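Local coordinates for protein histone-lysine N-methyltransferase family member SUVH9 (Arabidopsis thaliana, PDB 4NJ5) that acts in gene silencing and, apparently lacking methyltransferase activity, may bind methylated DNA and recruit RNA polymerase V to chromatin during RNA-directed DNA methylation, at residues F287-F292 and D477-F483; N327-I331 and H382-F386; V375-L381 and I494-L500; Y390-L395 and F447-V451. Residues are numbered along the deposited sequence.

How the contacts relate
Contacts 1 and 2 each join a segment of the pre-SET region to one of the SET domain, whereas contacts 3 and 4 tie the SET domain to itself. Along the chain, 375-381 (contact 3) runs directly into 382-386 (contact 2), and strand 386-389 then leads to 390-395 (contact 4). The centres of contacts 2 and 3 are 15 Å apart. Contacts 1 and 4 form a second neighbourhood, 13 Å between centres, in direct touch where Phe483 packs on Phe447 and Leu395. Contacts 1 and 3 are farthest apart, at 32 Å. Contacts 1 and 2, with centres 26 Å apart, thus hold the pre-SET region against the SET domain at two separate places.

Contact 1. Residues F287-F292 and D477-F483; sequences FPPGLF and DHNSLMF
Two irregular loops meet, 287-292 of the pre-SET region and 477-483 of the SET domain. Nearest CA pairs are Phe292-His478 (6.6 Å), Leu291-Ser480 (8.3 Å) and Phe287-Phe483 (7.7 Å). Asp477 OD2 lies 4.1 Å from Phe292 CZ but is salt-bridged to Arg485. His478 (chi1 p, 81°) turns its ring edge to the face of Phe287 (chi1 m) in a T-shaped pair, centroids 5.0 Å apart, planes at 89°, while Leu291 CD2 makes a CH-pi contact 4.2 Å from the imidazole centroid. His478 ND1 accepts from Ser480 N (2.8 Å), and His478 NE2 donates to Phe483 O (2.5 Å). Ser480 starts a type I turn closed by Phe483 N to Ser480 O (3.0 Å). Phe483 (chi1 m) sets O 3.1 Å from Phe287 CZ, CB 3.5 Å from Phe287 CE1 and CD2 3.7 Å from Leu291 CD1, completing an aromatic cluster with Phe287, Phe292 and His478. The imidazole, consistent with a neutral NE2-H form, thus orders its own loop while meeting the other through apolar and aromatic packing alone.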
loop_
_atom_site.group_PDB
_atom_site.type_symbol
_atom_site.label_atom_id
_atom_site.label_comp_id
_atom_site.label_asym_id
_atom_site.label_seq_id
_atom_site.Cartn_x
_atom_site.Cartn_y
_atom_site.Cartn_z
ATOM N N PHE A 287 7.652 -6.415 28.499
ATOM C CA PHE A 287 7.312 -5.495 29.571
ATOM C C PHE A 287 7.976 -5.961 30.864
ATOM O O PHE A 287 8.290 -7.142 31.001
ATOM C CB PHE A 287 5.788 -5.384 29.706
ATOM C CG PHE A 287 5.133 -4.711 28.528
ATOM C CD1 PHE A 287 5.268 -3.346 28.335
ATOM C CD2 PHE A 287 4.394 -5.444 27.608
ATOM C CE1 PHE A 287 4.678 -2.719 27.249
ATOM C CE2 PHE A 287 3.795 -4.820 26.515
ATOM C CZ PHE A 287 3.937 -3.459 26.338
ATOM N N PRO A 288 8.227 -5.030 31.800
ATOM C CA PRO A 288 8.930 -5.370 33.042
ATOM C C PRO A 288 8.241 -6.482 33.819
ATOM O O PRO A 288 7.023 -6.440 33.986
ATOM C CB PRO A 288 8.899 -4.059 33.842
ATOM C CG PRO A 288 7.881 -3.202 33.172
ATOM C CD PRO A 288 7.914 -3.594 31.732
ATOM N N PRO A 289 9.022 -7.474 34.275
ATOM C CA PRO A 289 8.511 -8.618 35.033
ATOM C C PRO A 289 7.704 -8.154 36.234
ATOM O O PRO A 289 8.182 -7.331 37.018
ATOM C CB PRO A 289 9.787 -9.326 35.496
ATOM C CG PRO A 289 10.807 -8.957 34.487
ATOM C CD PRO A 289 10.481 -7.545 34.091
ATOM N N GLY A 290 6.487 -8.669 36.363
ATOM C CA GLY A 290 5.622 -8.283 37.459
ATOM C C GLY A 290 4.734 -7.100 37.132
ATOM O O GLY A 290 4.391 -6.317 38.017
ATOM N N LEU A 291 4.362 -6.961 35.865
ATOM C CA LEU A 291 3.322 -6.060 35.457
ATOM C C LEU A 291 2.097 -6.852 35.161
ATOM O O LEU A 291 0.987 -6.461 35.460
ATOM C CB LEU A 291 3.683 -5.332 34.172
ATOM C CG LEU A 291 2.479 -4.612 33.532
ATOM C CD1 LEU A 291 2.683 -3.137 33.634
ATOM C CD2 LEU A 291 2.175 -4.987 32.102
ATOM N N PHE A 292 2.321 -7.976 34.518
ATOM C CA PHE A 292 1.224 -8.747 34.026
ATOM C C PHE A 292 0.369 -9.389 35.109
ATOM O O PHE A 292 0.826 -9.746 36.174
ATOM C CB PHE A 292 1.726 -9.822 33.064
ATOM C CG PHE A 292 2.158 -9.292 31.699
ATOM C CD1 PHE A 292 2.118 -7.948 31.405
ATOM C CD2 PHE A 292 2.614 -10.152 30.730
ATOM C CE1 PHE A 292 2.550 -7.486 30.182
ATOM C CE2 PHE A 292 3.020 -9.704 29.493
ATOM C CZ PHE A 292 2.992 -8.370 29.222
ATOM N N ASP A 477 -3.023 -8.146 24.961
ATOM C CA ASP A 477 -2.664 -9.081 25.990
ATOM C C ASP A 477 -2.733 -8.631 27.460
ATOM O O ASP A 477 -2.874 -9.429 28.306
ATOM C CB ASP A 477 -1.366 -9.774 25.647
ATOM C CG ASP A 477 -0.240 -8.851 25.599
ATOM O OD1 ASP A 477 -0.434 -7.699 25.252
ATOM O OD2 ASP A 477 0.834 -9.303 25.897
ATOM N N HIS A 478 -2.602 -7.353 27.714
ATOM C CA HIS A 478 -2.675 -6.803 29.022
ATOM C C HIS A 478 -3.513 -5.583 29.002
ATOM O O HIS A 478 -3.832 -5.113 27.945
ATOM C CB HIS A 478 -1.300 -6.526 29.562
ATOM C CG HIS A 478 -0.677 -5.264 29.085
ATOM N ND1 HIS A 478 -1.119 -4.084 29.413
ATOM C CD2 HIS A 478 0.428 -5.054 28.343
ATOM C CE1 HIS A 478 -0.365 -3.168 28.885
ATOM N NE2 HIS A 478 0.587 -3.756 28.235
ATOM N N ASN A 479 -3.902 -5.068 30.153
ATOM C CA ASN A 479 -4.739 -3.870 30.209
ATOM C C ASN A 479 -4.191 -2.661 30.969
ATOM O O ASN A 479 -4.949 -1.916 31.585
ATOM C CB ASN A 479 -6.142 -4.217 30.709
ATOM C CG ASN A 479 -7.183 -4.087 29.622
ATOM O OD1 ASN A 479 -6.999 -3.340 28.661
ATOM N ND2 ASN A 479 -8.280 -4.815 29.762
ATOM N N SER A 480 -2.883 -2.453 30.901
ATOM C CA SER A 480 -2.274 -1.287 31.525
ATOM C C SER A 480 -2.160 -0.137 30.534
ATOM O O SER A 480 -1.418 -0.232 29.557
ATOM C CB SER A 480 -0.889 -1.630 32.071
ATOM O OG SER A 480 -0.241 -0.472 32.567
ATOM N N LEU A 481 -2.889 0.947 30.792
ATOM C CA LEU A 481 -2.831 2.141 29.945
ATOM C C LEU A 481 -1.421 2.717 29.835
ATOM O O LEU A 481 -1.080 3.353 28.841
ATOM C CB LEU A 481 -3.784 3.224 30.460
ATOM C CG LEU A 481 -5.282 3.113 30.157
ATOM C CD1 LEU A 481 -5.582 2.011 29.150
ATOM C CD2 LEU A 481 -6.083 2.915 31.434
ATOM N N MET A 482 -0.608 2.492 30.861
ATOM C CA MET A 482 0.749 3.024 30.895
ATOM C C MET A 482 1.673 2.304 29.916
ATOM O O MET A 482 2.672 2.869 29.468
ATOM C CB MET A 482 1.324 2.927 32.310
ATOM C CG MET A 482 0.439 3.522 33.402
ATOM S SD MET A 482 0.453 5.326 33.473
ATOM C CE MET A 482 -0.935 5.747 32.417
ATOM N N PHE A 483 1.341 1.062 29.582
ATOM C CA PHE A 483 2.228 0.251 28.753
ATOM C C PHE A 483 1.575 -0.403 27.532
ATOM O O PHE A 483 1.648 -1.620 27.373
ATOM C CB PHE A 483 2.903 -0.823 29.606
ATOM C CG PHE A 483 4.023 -0.306 30.458
ATOM C CD1 PHE A 483 5.257 -0.022 29.898
ATOM C CD2 PHE A 483 3.849 -0.110 31.819
ATOM C CE1 PHE A 483 6.294 0.451 30.678
ATOM C CE2 PHE A 483 4.884 0.365 32.604
ATOM C CZ PHE A 483 6.108 0.645 32.032
#

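Contact 2. Residues N327-I331 and H382-F386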
loop_
_atom_site.group_PDB
_atom_site.type_symbol
_atom_site.label_atom_id
_atom_site.label_comp_id
_atom_site.label_asym_id
_atom_site.label_seq_id
_atom_site.Cartn_x
_atom_site.Cartn_y
_atom_site.Cartn_z
ATOM N N ASN A 327 -11.562 -6.415 6.969
ATOM C CA ASN A 327 -10.415 -6.912 6.219
ATOM C C ASN A 327 -9.131 -6.746 7.032
ATOM O O ASN A 327 -8.031 -7.026 6.549
ATOM C CB ASN A 327 -10.302 -6.190 4.875
ATOM C CG ASN A 327 -9.484 -6.965 3.858
ATOM O OD1 ASN A 327 -9.441 -8.195 3.886
ATOM N ND2 ASN A 327 -8.832 -6.244 2.950
ATOM N N GLY A 328 -9.283 -6.286 8.270
ATOM C CA GLY A 328 -8.157 -6.098 9.170
ATOM C C GLY A 328 -7.459 -4.763 8.988
ATOM O O GLY A 328 -6.361 -4.552 9.500
ATOM N N THR A 329 -8.109 -3.857 8.264
ATOM C CA THR A 329 -7.504 -2.581 7.887
ATOM C C THR A 329 -7.887 -1.462 8.851
ATOM O O THR A 329 -9.057 -1.311 9.205
ATOM C CB THR A 329 -7.919 -2.181 6.452
ATOM O OG1 THR A 329 -7.679 -3.277 5.561
ATOM C CG2 THR A 329 -7.134 -0.970 5.977
ATOM N N LEU A 330 -6.897 -0.681 9.276
ATOM C CA LEU A 330 -7.157 0.472 10.133
ATOM C C LEU A 330 -8.047 1.476 9.404
ATOM O O LEU A 330 -7.765 1.849 8.266
ATOM C CB LEU A 330 -5.849 1.146 10.564
ATOM C CG LEU A 330 -6.017 2.331 11.527
ATOM C CD1 LEU A 330 -6.533 1.857 12.877
ATOM C CD2 LEU A 330 -4.720 3.114 11.695
ATOM N N ILE A 331 -9.119 1.908 10.063
ATOM C CA ILE A 331 -10.051 2.865 9.473
ATOM C C ILE A 331 -9.557 4.304 9.640
ATOM O O ILE A 331 -9.483 5.060 8.670
ATOM C CB ILE A 331 -11.464 2.719 10.074
ATOM C CG1 ILE A 331 -12.002 1.303 9.840
ATOM C CG2 ILE A 331 -12.407 3.755 9.477
ATOM C CD1 ILE A 331 -13.296 0.995 10.579
ATOM N N HIS A 382 -0.960 -2.531 1.641
ATOM C CA HIS A 382 -2.023 -1.583 1.344
ATOM C C HIS A 382 -2.229 -0.570 2.467
ATOM O O HIS A 382 -1.814 -0.788 3.606
ATOM C CB HIS A 382 -3.329 -2.299 0.993
ATOM C CG HIS A 382 -3.936 -3.061 2.130
ATOM N ND1 HIS A 382 -3.683 -4.399 2.347
ATOM C CD2 HIS A 382 -4.809 -2.682 3.093
ATOM C CE1 HIS A 382 -4.365 -4.807 3.404
ATOM N NE2 HIS A 382 -5.056 -3.785 3.873
ATOM N N ALA A 383 -2.870 0.541 2.118
ATOM C CA ALA A 383 -3.094 1.644 3.043
ATOM C C ALA A 383 -3.898 1.212 4.260
ATOM O O ALA A 383 -4.980 0.645 4.126
ATOM C CB ALA A 383 -3.797 2.787 2.327
ATOM N N GLY A 384 -3.357 1.478 5.446
ATOM C CA GLY A 384 -4.050 1.172 6.686
ATOM C C GLY A 384 -3.844 -0.245 7.187
ATOM O O GLY A 384 -4.390 -0.625 8.223
ATOM N N ALA A 385 -3.059 -1.033 6.457
ATOM C CA ALA A 385 -2.803 -2.421 6.850
ATOM C C ALA A 385 -1.754 -2.524 7.956
ATOM O O ALA A 385 -0.831 -1.713 8.027
ATOM C CB ALA A 385 -2.378 -3.243 5.647
ATOM N N PHE A 386 -1.903 -3.530 8.814
ATOM C CA PHE A 386 -0.950 -3.781 9.893
ATOM C C PHE A 386 0.291 -4.476 9.360
ATOM O O PHE A 386 0.197 -5.462 8.631
ATOM C CB PHE A 386 -1.594 -4.629 10.991
ATOM C CG PHE A 386 -0.613 -5.165 12.009
ATOM C CD1 PHE A 386 0.065 -4.310 12.860
ATOM C CD2 PHE A 386 -0.389 -6.530 12.121
ATOM C CE1 PHE A 386 0.960 -4.804 13.804
ATOM C CE2 PHE A 386 0.500 -7.031 13.061
ATOM C CZ PHE A 386 1.176 -6.166 13.906
#
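Thr329 and Gly384 bury the most surface where these two loops meet, with His382 next. The segment 382-386 opens with a type II turn from His382 to Ala385, closed by the hydrogen bond from Ala385 N to His382 O (3.1 Å). Gly384 holds the third position of the turn with phi/psi of 86/1°, a conformation that favours glycine, and the contact itself adds a second reason: an ideal CB here would come within 2.9 Å of both Leu330 O and Thr329 CG2. Without one, the backbones approach to a CA separation of 4.7 Å between Leu330 and Gly384, and Leu330 N donates to Gly384 O at 2.7 Å.

Thr329, in the m rotamer, spends both branches of its side chain on the turn. Its CG2 packs 3.3 Å from Ala383 O and 3.6 Å from Gly384 O, while OG1 is hydrogen-bonded to NE2 of His382 at 3.2 Å. The hydroxyl lies at the edge of the His382 ring, near its plane. The result is a tight junction between the pre-SET region and the SET domain, joined by one backbone and one side-chain hydrogen bond and packed by the Thr329 methyl.

Helix 8-35 covers one part of it, Thr329 touching Met28 and Ala383 touching Asp24. Elsewhere Leu330 packs on strands 469-475 and 485-490, and Gly384 and Ala385 share backbone hydrogen bonds with Ala490, at the end of the latter strand.

Contact 3. Residues V375-L381 and I494-L500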
loop_
_atom_site.group_PDB
_atom_site.type_symbol
_atom_site.label_atom_id
_atom_site.label_comp_id
_atom_site.label_asym_id
_atom_site.label_seq_id
_atom_site.Cartn_x
_atom_site.Cartn_y
_atom_site.Cartn_z
ATOM N N VAL A 375 14.609 -1.313 6.032
ATOM C CA VAL A 375 13.648 -2.398 5.937
ATOM C C VAL A 375 12.730 -2.175 4.744
ATOM O O VAL A 375 12.226 -1.072 4.538
ATOM C CB VAL A 375 12.792 -2.498 7.210
ATOM C CG1 VAL A 375 11.773 -3.618 7.079
ATOM C CG2 VAL A 375 13.678 -2.701 8.434
ATOM N N ARG A 376 12.527 -3.225 3.956
ATOM C CA ARG A 376 11.599 -3.177 2.837
ATOM C C ARG A 376 10.728 -4.428 2.868
ATOM O O ARG A 376 11.079 -5.411 3.512
ATOM C CB ARG A 376 12.364 -3.104 1.515
ATOM C CG ARG A 376 13.429 -4.183 1.379
ATOM C CD ARG A 376 13.904 -4.338 -0.059
ATOM N NE ARG A 376 14.890 -3.335 -0.452
ATOM C CZ ARG A 376 16.195 -3.568 -0.559
ATOM N NH1 ARG A 376 16.683 -4.771 -0.296
ATOM N NH2 ARG A 376 17.014 -2.595 -0.934
ATOM N N SER A 377 9.596 -4.395 2.173
ATOM C CA SER A 377 8.695 -5.542 2.135
ATOM C C SER A 377 8.723 -6.245 0.783
ATOM O O SER A 377 8.729 -5.589 -0.257
ATOM C CB SER A 377 7.266 -5.100 2.448
ATOM O OG SER A 377 6.349 -6.156 2.222
ATOM N N LEU A 378 8.730 -7.577 0.795
ATOM C CA LEU A 378 8.610 -8.339 -0.447
ATOM C C LEU A 378 7.156 -8.363 -0.899
ATOM O O LEU A 378 6.859 -8.576 -2.076
ATOM C CB LEU A 378 9.115 -9.776 -0.291
ATOM C CG LEU A 378 10.483 -10.052 0.342
ATOM C CD1 LEU A 378 10.912 -11.484 0.068
ATOM C CD2 LEU A 378 11.546 -9.087 -0.137
ATOM N N ASP A 379 6.250 -8.148 0.047
ATOM C CA ASP A 379 4.827 -8.208 -0.243
ATOM C C ASP A 379 4.279 -6.821 -0.527
ATOM O O ASP A 379 4.888 -5.812 -0.172
ATOM C CB ASP A 379 4.068 -8.837 0.927
ATOM C CG ASP A 379 4.623 -10.196 1.321
ATOM O OD1 ASP A 379 5.112 -10.920 0.429
ATOM O OD2 ASP A 379 4.573 -10.538 2.523
ATOM N N VAL A 380 3.131 -6.778 -1.187
ATOM C CA VAL A 380 2.412 -5.534 -1.379
ATOM C C VAL A 380 1.820 -5.141 -0.035
ATOM O O VAL A 380 1.310 -5.989 0.693
ATOM C CB VAL A 380 1.294 -5.708 -2.427
ATOM C CG1 VAL A 380 0.288 -4.572 -2.353
ATOM C CG2 VAL A 380 1.894 -5.824 -3.828
ATOM N N LEU A 381 1.921 -3.864 0.313
ATOM C CA LEU A 381 1.306 -3.376 1.536
ATOM C C LEU A 381 0.273 -2.321 1.192
ATOM O O LEU A 381 0.583 -1.333 0.525
ATOM C CB LEU A 381 2.358 -2.794 2.476
ATOM C CG LEU A 381 3.471 -3.746 2.904
ATOM C CD1 LEU A 381 4.532 -2.979 3.661
ATOM C CD2 LEU A 381 2.907 -4.876 3.756
ATOM N N ILE A 494 1.958 0.751 -0.518
ATOM C CA ILE A 494 3.395 0.655 -0.731
ATOM C C ILE A 494 3.757 -0.524 -1.631
ATOM O O ILE A 494 3.553 -1.677 -1.257
ATOM C CB ILE A 494 4.139 0.488 0.609
ATOM C CG1 ILE A 494 3.674 1.544 1.617
ATOM C CG2 ILE A 494 5.646 0.541 0.391
ATOM C CD1 ILE A 494 4.188 1.326 3.034
ATOM N N PRO A 495 4.292 -0.238 -2.825
ATOM C CA PRO A 495 4.780 -1.320 -3.687
ATOM C C PRO A 495 5.978 -2.018 -3.050
ATOM O O PRO A 495 6.672 -1.406 -2.243
ATOM C CB PRO A 495 5.189 -0.595 -4.976
ATOM C CG PRO A 495 5.360 0.834 -4.593
ATOM C CD PRO A 495 4.417 1.086 -3.457
ATOM N N PRO A 496 6.217 -3.267 -3.364
ATOM C CA PRO A 496 7.343 -3.987 -2.821
ATOM C C PRO A 496 8.657 -3.347 -3.201
ATOM O O PRO A 496 8.797 -2.753 -4.227
ATOM C CB PRO A 496 7.244 -5.318 -3.500
ATOM C CG PRO A 496 5.861 -5.487 -3.820
ATOM C CD PRO A 496 5.287 -4.156 -4.040
ATOM N N MET A 497 9.587 -3.448 -2.282
ATOM C CA MET A 497 10.946 -2.988 -2.362
ATOM C C MET A 497 11.067 -1.523 -2.032
ATOM O O MET A 497 12.122 -1.010 -1.975
ATOM C CB MET A 497 11.618 -3.335 -3.691
ATOM C CG MET A 497 11.459 -4.763 -4.123
ATOM S SD MET A 497 12.179 -5.890 -2.982
ATOM C CE MET A 497 10.798 -6.721 -2.342
ATOM N N THR A 498 9.972 -0.878 -1.751
ATOM C CA THR A 498 10.034 0.454 -1.261
ATOM C C THR A 498 10.387 0.435 0.203
ATOM O O THR A 498 9.814 -0.258 0.960
ATOM C CB THR A 498 8.716 1.196 -1.491
ATOM O OG1 THR A 498 8.482 1.329 -2.889
ATOM C CG2 THR A 498 8.730 2.510 -0.864
ATOM N N GLU A 499 11.375 1.206 0.580
ATOM C CA GLU A 499 11.798 1.259 1.957
ATOM C C GLU A 499 10.698 1.797 2.888
ATOM O O GLU A 499 10.008 2.720 2.582
ATOM C CB GLU A 499 13.115 2.036 2.103
ATOM C CG GLU A 499 13.592 2.166 3.526
ATOM C CD GLU A 499 14.951 2.799 3.721
ATOM O OE1 GLU A 499 15.407 2.857 4.821
ATOM O OE2 GLU A 499 15.590 3.253 2.803
ATOM N N LEU A 500 10.602 1.193 4.053
ATOM C CA LEU A 500 9.651 1.669 5.043
ATOM C C LEU A 500 10.327 2.723 5.898
ATOM O O LEU A 500 11.509 2.603 6.217
ATOM C CB LEU A 500 9.186 0.519 5.928
ATOM C CG LEU A 500 8.498 -0.650 5.229
ATOM C CD1 LEU A 500 8.097 -1.696 6.257
ATOM C CD2 LEU A 500 7.285 -0.164 4.441
HETATM O O HOH W 1 13.977 1.350 6.890
HETATM O O HOH W 2 14.694 -0.120 -1.112
HETATM O O HOH W 3 8.176 -2.379 0.521
HETATM O O HOH W 4 5.387 -3.047 0.312
#
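Met497 buries more surface than any other residue of this pair. Its CA-to-CB bond points away from 375-381, yet chi1 and chi2 both near m fold the thioether back, so that CE lies 3.3 Å from Leu378 CD2 and SD 3.7 Å from Arg376 CD. Arg376 (p, t, p) also reaches this residue through water 2, which accepts from Arg376 NE (3.3 Å) and donates to Met497 O (2.9 Å); its NH1 is salt-bridged to Glu364. Pro496 faces the partner segment directly, with CD 3.8 Å from Val380 CG2 and CB 3.6 Å from Leu378 O.

Strand 373-377 is an outermost strand of the mixed sheet it forms with 250-252, 264-267 and 363-367, and the SET-domain loop 494-500 runs antiparallel along it. Leu500 N donates to Val375 O (2.8 Å) and Met497 N to Ser377 O (3.1 Å); farther on, Leu381 and Ile494 form an antiparallel hydrogen-bonded pair, Leu381 N to Ile494 O 3.1 Å and Ile494 N to Leu381 O 2.7 Å. Between these, 495-498 makes a type II turn with Met497 at positive phi.

Leu381 and Leu500 share the m, t rotamer and meet through Leu381 CD1 and Leu500 CD2 at 4.0 Å. Glu499 is fully extended, letting OE1 accept from water 1 (2.9 Å) as well as from Ser462. Ser377 (t) donates from OG to Asp379 O (2.8 Å), across the bend that follows the strand.

Contact 4. Residues Y390-L395 and F447-V451; sequences YAGVAL and FAMDV
Strands 393-395 and 448-450 pair as an antiparallel two-stranded sheet in the SET domain, their axes 4.6 Å apart at closest and their directions 142° apart. Val393-Asp450 is a hydrogen-bonded pair, N to O 2.9 Å both ways; Ala394-Met449 is a non-hydrogen-bonded pair, CA-CA 4.5 Å; Leu395 N then donates to Ala448 O (2.9 Å). Gly392 supplies the main hollow: a CB would collide with Met449 CE and Val451 CG1. Met449 (m, t, p) fills it, CE 3.2 Å from Gly392 N, and also meets the edge of the Tyr390 ring (chi1 t) in a Met-aromatic contact, SD 5.1 Å from the centroid. On the same face, the small Ala394 admits the ring of Phe447 (chi1 p), CB to Phe447 CE2 4.0 Å. On the other face Leu395 curls CD2 to 4.0 Å from Asp450 CB. Leu395 and Ala448 lie against Ala400 of helix 397-405, Gly392 and Ala394 make backbone hydrogen bonds with Ser286, and Tyr390 and Met449 rest on Val486 of strand 485-490.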
loop_
_atom_site.group_PDB
_atom_site.type_symbol
_atom_site.label_atom_id
_atom_site.label_comp_id
_atom_site.label_asym_id
_atom_site.label_seq_id
_atom_site.Cartn_x
_atom_site.Cartn_y
_atom_site.Cartn_z
ATOM N N TYR A 390 6.445 -2.799 16.833
ATOM C CA TYR A 390 7.772 -2.245 17.080
ATOM C C TYR A 390 8.254 -2.800 18.419
ATOM O O TYR A 390 7.924 -2.259 19.473
ATOM C CB TYR A 390 7.733 -0.712 17.111
ATOM C CG TYR A 390 9.094 -0.084 17.312
ATOM C CD1 TYR A 390 9.581 0.178 18.588
ATOM C CD2 TYR A 390 9.900 0.234 16.225
ATOM C CE1 TYR A 390 10.831 0.740 18.777
ATOM C CE2 TYR A 390 11.151 0.795 16.401
ATOM C CZ TYR A 390 11.613 1.045 17.681
ATOM O OH TYR A 390 12.858 1.609 17.866
ATOM N N ALA A 391 9.025 -3.883 18.376
ATOM C CA ALA A 391 9.350 -4.643 19.587
ATOM C C ALA A 391 10.714 -4.330 20.210
ATOM O O ALA A 391 11.752 -4.429 19.556
ATOM C CB ALA A 391 9.214 -6.142 19.328
ATOM N N GLY A 392 10.695 -3.970 21.489
ATOM C CA GLY A 392 11.908 -3.721 22.244
ATOM C C GLY A 392 11.696 -4.084 23.700
ATOM O O GLY A 392 10.706 -4.733 24.045
ATOM N N VAL A 393 12.623 -3.673 24.558
ATOM C CA VAL A 393 12.496 -3.926 25.987
ATOM C C VAL A 393 11.957 -2.681 26.686
ATOM O O VAL A 393 12.625 -1.652 26.731
ATOM C CB VAL A 393 13.846 -4.343 26.606
ATOM C CG1 VAL A 393 13.702 -4.589 28.104
ATOM C CG2 VAL A 393 14.390 -5.577 25.905
ATOM N N ALA A 394 10.743 -2.777 27.218
ATOM C CA ALA A 394 10.090 -1.633 27.849
ATOM C C ALA A 394 10.582 -1.392 29.270
ATOM O O ALA A 394 10.790 -2.332 30.035
ATOM C CB ALA A 394 8.575 -1.803 27.831
ATOM N N LEU A 395 10.758 -0.120 29.613
ATOM C CA LEU A 395 11.256 0.263 30.927
ATOM C C LEU A 395 10.262 1.117 31.704
ATOM O O LEU A 395 9.427 1.819 31.123
ATOM C CB LEU A 395 12.566 1.045 30.810
ATOM C CG LEU A 395 13.856 0.376 30.333
ATOM C CD1 LEU A 395 13.820 -1.122 30.572
ATOM C CD2 LEU A 395 14.111 0.683 28.871
ATOM N N PHE A 447 6.610 5.866 28.606
ATOM C CA PHE A 447 7.648 4.869 28.859
ATOM C C PHE A 447 8.731 4.861 27.781
ATOM O O PHE A 447 8.549 5.398 26.689
ATOM C CB PHE A 447 7.056 3.465 29.063
ATOM C CG PHE A 447 6.593 2.796 27.797
ATOM C CD1 PHE A 447 5.275 2.899 27.383
ATOM C CD2 PHE A 447 7.469 2.027 27.041
ATOM C CE1 PHE A 447 4.847 2.270 26.230
ATOM C CE2 PHE A 447 7.045 1.401 25.887
ATOM C CZ PHE A 447 5.735 1.522 25.482
ATOM N N ALA A 448 9.863 4.249 28.100
ATOM C CA ALA A 448 10.979 4.196 27.170
ATOM C C ALA A 448 11.271 2.763 26.774
ATOM O O ALA A 448 10.906 1.827 27.478
ATOM C CB ALA A 448 12.213 4.841 27.782
ATOM N N MET A 449 11.936 2.600 25.637
ATOM C CA MET A 449 12.285 1.286 25.136
ATOM C C MET A 449 13.772 1.212 24.850
ATOM O O MET A 449 14.354 2.133 24.271
ATOM C CB MET A 449 11.514 0.980 23.852
ATOM C CG MET A 449 10.013 1.083 23.999
ATOM S SD MET A 449 9.142 0.680 22.476
ATOM C CE MET A 449 9.614 -1.029 22.264
ATOM N N ASP A 450 14.385 0.113 25.259
ATOM C CA ASP A 450 15.750 -0.174 24.865
ATOM C C ASP A 450 15.701 -1.181 23.721
ATOM O O ASP A 450 15.021 -2.205 23.817
ATOM C CB ASP A 450 16.542 -0.736 26.045
ATOM C CG ASP A 450 18.012 -0.899 25.731
ATOM O OD1 ASP A 450 18.824 -0.095 26.236
ATOM O OD2 ASP A 450 18.358 -1.825 24.973
ATOM N N VAL A 451 16.408 -0.874 22.637
ATOM C CA VAL A 451 16.493 -1.772 21.492
ATOM C C VAL A 451 17.944 -2.047 21.113
ATOM O O VAL A 451 18.249 -2.350 19.961
ATOM C CB VAL A 451 15.743 -1.209 20.261
ATOM C CG1 VAL A 451 14.245 -1.170 20.519
ATOM C CG2 VAL A 451 16.267 0.175 19.896
#